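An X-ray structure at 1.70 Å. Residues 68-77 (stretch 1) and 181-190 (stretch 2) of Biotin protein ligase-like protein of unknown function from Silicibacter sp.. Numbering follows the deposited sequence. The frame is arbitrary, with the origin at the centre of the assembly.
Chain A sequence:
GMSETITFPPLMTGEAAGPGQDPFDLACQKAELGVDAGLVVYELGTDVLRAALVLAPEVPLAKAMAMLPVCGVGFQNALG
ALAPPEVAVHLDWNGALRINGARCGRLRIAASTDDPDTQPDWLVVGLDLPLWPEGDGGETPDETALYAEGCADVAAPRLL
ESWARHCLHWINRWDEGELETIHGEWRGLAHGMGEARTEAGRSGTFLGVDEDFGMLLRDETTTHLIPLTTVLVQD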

# COMPACT_ATOMS: atom_id res chain seq x y z
N LEU A 68 14.55 -8.56 -3.90
CA LEU A 68 15.14 -8.58 -5.26
C LEU A 68 14.49 -9.64 -6.17
O LEU A 68 13.90 -9.29 -7.22
N PRO A 69 14.57 -10.95 -5.80
CA PRO A 69 13.84 -11.94 -6.61
C PRO A 69 12.34 -11.69 -6.77
O PRO A 69 11.79 -11.87 -7.87
N VAL A 70 11.70 -11.27 -5.70
CA VAL A 70 10.30 -10.89 -5.75
C VAL A 70 10.03 -9.85 -6.83
O VAL A 70 9.10 -10.03 -7.62
N CYS A 71 10.82 -8.77 -6.89
CA CYS A 71 10.58 -7.73 -7.89
C CYS A 71 11.02 -8.17 -9.30
O CYS A 71 10.55 -7.65 -10.31
N GLY A 72 11.93 -9.15 -9.37
CA GLY A 72 12.26 -9.77 -10.63
C GLY A 72 11.12 -10.57 -11.19
O GLY A 72 10.82 -10.49 -12.38
N VAL A 73 10.46 -11.36 -10.34
CA VAL A 73 9.25 -12.10 -10.74
C VAL A 73 8.17 -11.11 -11.17
O VAL A 73 7.47 -11.29 -12.18
N GLY A 74 8.03 -10.05 -10.37
CA GLY A 74 7.12 -8.96 -10.73
C GLY A 74 7.35 -8.44 -12.15
O GLY A 74 6.40 -8.24 -12.93
N PHE A 75 8.61 -8.18 -12.48
CA PHE A 75 8.98 -7.71 -13.81
C PHE A 75 8.71 -8.71 -14.93
O PHE A 75 8.19 -8.35 -15.99
N GLN A 76 9.12 -9.97 -14.73
CA GLN A 76 8.82 -11.00 -15.72
C GLN A 76 7.30 -11.09 -15.97
O GLN A 76 6.88 -11.19 -17.13
N ASN A 77 6.49 -11.05 -14.91
CA ASN A 77 5.04 -11.14 -15.06
C ASN A 77 4.48 -9.91 -15.78
O ASN A 77 3.57 -10.02 -16.60
N THR A 181 6.46 -20.69 -2.65
CA THR A 181 5.91 -20.48 -3.99
C THR A 181 6.75 -19.46 -4.78
O THR A 181 7.00 -19.62 -5.97
N ILE A 182 7.19 -18.42 -4.08
CA ILE A 182 8.07 -17.43 -4.68
C ILE A 182 9.34 -18.08 -5.16
O ILE A 182 9.77 -17.83 -6.29
N HIS A 183 9.92 -18.93 -4.33
CA HIS A 183 11.12 -19.66 -4.73
C HIS A 183 10.90 -20.42 -6.03
O HIS A 183 11.75 -20.41 -6.92
N GLY A 184 9.77 -21.11 -6.12
CA GLY A 184 9.45 -21.87 -7.33
C GLY A 184 9.30 -21.02 -8.55
O GLY A 184 9.83 -21.35 -9.60
N GLU A 185 8.58 -19.89 -8.42
CA GLU A 185 8.41 -18.99 -9.56
C GLU A 185 9.76 -18.50 -10.04
O GLU A 185 10.02 -18.48 -11.26
N TRP A 186 10.60 -18.11 -9.08
CA TRP A 186 11.92 -17.54 -9.38
C TRP A 186 12.85 -18.58 -10.02
O TRP A 186 13.52 -18.31 -11.04
N ARG A 187 12.85 -19.79 -9.48
CA ARG A 187 13.69 -20.86 -10.05
C ARG A 187 13.39 -21.11 -11.53
O ARG A 187 14.32 -21.32 -12.31
N GLY A 188 12.13 -21.05 -11.92
CA GLY A 188 11.75 -21.23 -13.32
C GLY A 188 12.27 -20.17 -14.27
O GLY A 188 12.40 -20.41 -15.47
N LEU A 189 12.55 -18.98 -13.73
CA LEU A 189 13.06 -17.84 -14.50
C LEU A 189 14.54 -17.63 -14.37
O LEU A 189 15.12 -16.78 -15.08
N ALA A 190 15.19 -18.37 -13.47
CA ALA A 190 16.58 -18.07 -13.15
C ALA A 190 17.46 -18.31 -14.37
O ALA A 190 17.33 -19.33 -15.04

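What sits at the middle of this helix-helix contact? Val73 does, with its CA-to-CB bond directed toward the second helix and chi1 at t. Val73 CG1 lies 4.2 Å from Glu185 CB, and Val73 CG2 is 4.1 Å from Trp186 CA and reaches the edge of the indole, near its plane. The backbones come within 6.2 Å here, measured from Val73 CA to Trp186 CA, between helices inclined at 61°.

How does Leu189 cover as much surface as Val73 from the far end of the second stretch? Its CA-to-CB bond points toward the first helix, and in the m,t rotamer Leu189 CD1 sits 3.6 Å from Gln76 CG and 4.4 Å from Val73 CA. Gln76 in turn has its CA-to-CB bond toward the second helix, with chi1 t and chi2 m. The closest approach to Gln76 is to its aliphatic CG; its amide OE1 also accepts a hydrogen bond of 2.8 Å from Asn77 ND2, within the first helix.

What holds the large ring of Trp186? With chi1 at t and chi2 at 86°, the indole offers one face to Pro69, whose CB approaches Trp186 CD1 to 3.4 Å. The same Pro69 CB lies 3.8 Å from the centroid of the Trp186 five-membered ring and 28° off its normal, a CH-pi contact over the face.

Does anything polar join the helices? No hydrogen bond crosses between them, and the contacts across the 386 Å² buried are mainly between carbon atoms. Val70 (t) and Ile182 (m,t) extend the packing toward the start of both stretches, where Val70 CG2 meets Ile182 CG2 at 3.9 Å. The CA-to-CB bond of Ile182 points toward the first helix, whereas that of Val70 runs sideways, and Val70 still makes the contact through a methyl.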

# COMPACT_ATOMS: atom_id res chain seq x y z
CB LEU A 68 16.67 -8.72 -5.22
CG LEU A 68 17.39 -8.73 -6.55
CD1 LEU A 68 17.08 -7.43 -7.30
CD2 LEU A 68 18.89 -8.87 -6.36
CB PRO A 69 14.12 -13.27 -5.91
CG PRO A 69 14.90 -12.95 -4.71
CD PRO A 69 15.44 -11.60 -4.79
CB VAL A 70 9.78 -10.42 -4.39
CG1 VAL A 70 8.42 -9.69 -4.54
CG2 VAL A 70 9.66 -11.57 -3.39
CB CYS A 71 11.28 -6.44 -7.49
SG CYS A 71 10.47 -5.69 -6.02
CB VAL A 73 8.72 -13.00 -9.61
CG1 VAL A 73 7.43 -13.67 -10.03
CG2 VAL A 73 9.76 -14.05 -9.20
CB PHE A 75 10.45 -7.32 -13.86
CG PHE A 75 10.87 -6.82 -15.20
CD1 PHE A 75 10.55 -5.52 -15.59
CD2 PHE A 75 11.51 -7.65 -16.12
CE1 PHE A 75 10.90 -5.05 -16.83
CE2 PHE A 75 11.85 -7.16 -17.38
CZ PHE A 75 11.53 -5.86 -17.72
CB GLN A 76 9.40 -12.34 -15.30
CG GLN A 76 9.23 -13.45 -16.37
CD GLN A 76 7.84 -14.09 -16.40
OE1 GLN A 76 7.09 -14.07 -15.42
NE2 GLN A 76 7.49 -14.65 -17.54
CB ASN A 77 4.33 -11.18 -13.69
CG ASN A 77 4.55 -12.46 -12.89
OD1 ASN A 77 3.95 -12.60 -11.83
ND2 ASN A 77 5.41 -13.35 -13.33
CB THR A 181 4.47 -19.96 -3.90
OG1 THR A 181 3.67 -20.89 -3.16
CG2 THR A 181 3.88 -19.75 -5.27
CB ILE A 182 8.36 -16.29 -3.68
CG1 ILE A 182 7.07 -15.47 -3.53
CG2 ILE A 182 9.54 -15.41 -4.15
CD1 ILE A 182 7.04 -14.58 -2.32
CB HIS A 183 11.60 -20.62 -3.63
CG HIS A 183 12.64 -20.04 -2.74
ND1 HIS A 183 13.97 -19.96 -3.10
CD2 HIS A 183 12.56 -19.49 -1.51
CE1 HIS A 183 14.65 -19.39 -2.13
NE2 HIS A 183 13.82 -19.11 -1.15
CB GLU A 185 7.55 -17.79 -9.18
CG GLU A 185 6.10 -18.12 -8.93
CD GLU A 185 5.41 -18.77 -10.11
OE1 GLU A 185 5.60 -18.28 -11.25
OE2 GLU A 185 4.70 -19.78 -9.89
CB TRP A 186 12.58 -16.91 -8.14
CG TRP A 186 13.79 -16.17 -8.51
CD1 TRP A 186 13.87 -14.87 -8.93
CD2 TRP A 186 15.12 -16.69 -8.57
NE1 TRP A 186 15.16 -14.56 -9.28
CE2 TRP A 186 15.95 -15.65 -9.02
CE3 TRP A 186 15.69 -17.92 -8.22
CZ2 TRP A 186 17.30 -15.81 -9.18
CZ3 TRP A 186 17.07 -18.07 -8.39
CH2 TRP A 186 17.86 -17.02 -8.85
CB ARG A 187 13.56 -22.16 -9.23
CG ARG A 187 14.14 -23.39 -9.91
CD ARG A 187 14.02 -24.63 -9.04
NE ARG A 187 14.98 -25.64 -9.50
CZ ARG A 187 16.23 -25.77 -9.06
NH1 ARG A 187 16.73 -24.96 -8.13
NH2 ARG A 187 17.00 -26.73 -9.55
CB LEU A 189 12.33 -16.58 -14.03
CG LEU A 189 10.82 -16.64 -14.19
CD1 LEU A 189 10.20 -15.39 -13.55
CD2 LEU A 189 10.42 -16.77 -15.66
CB ALA A 190 17.06 -18.90 -11.97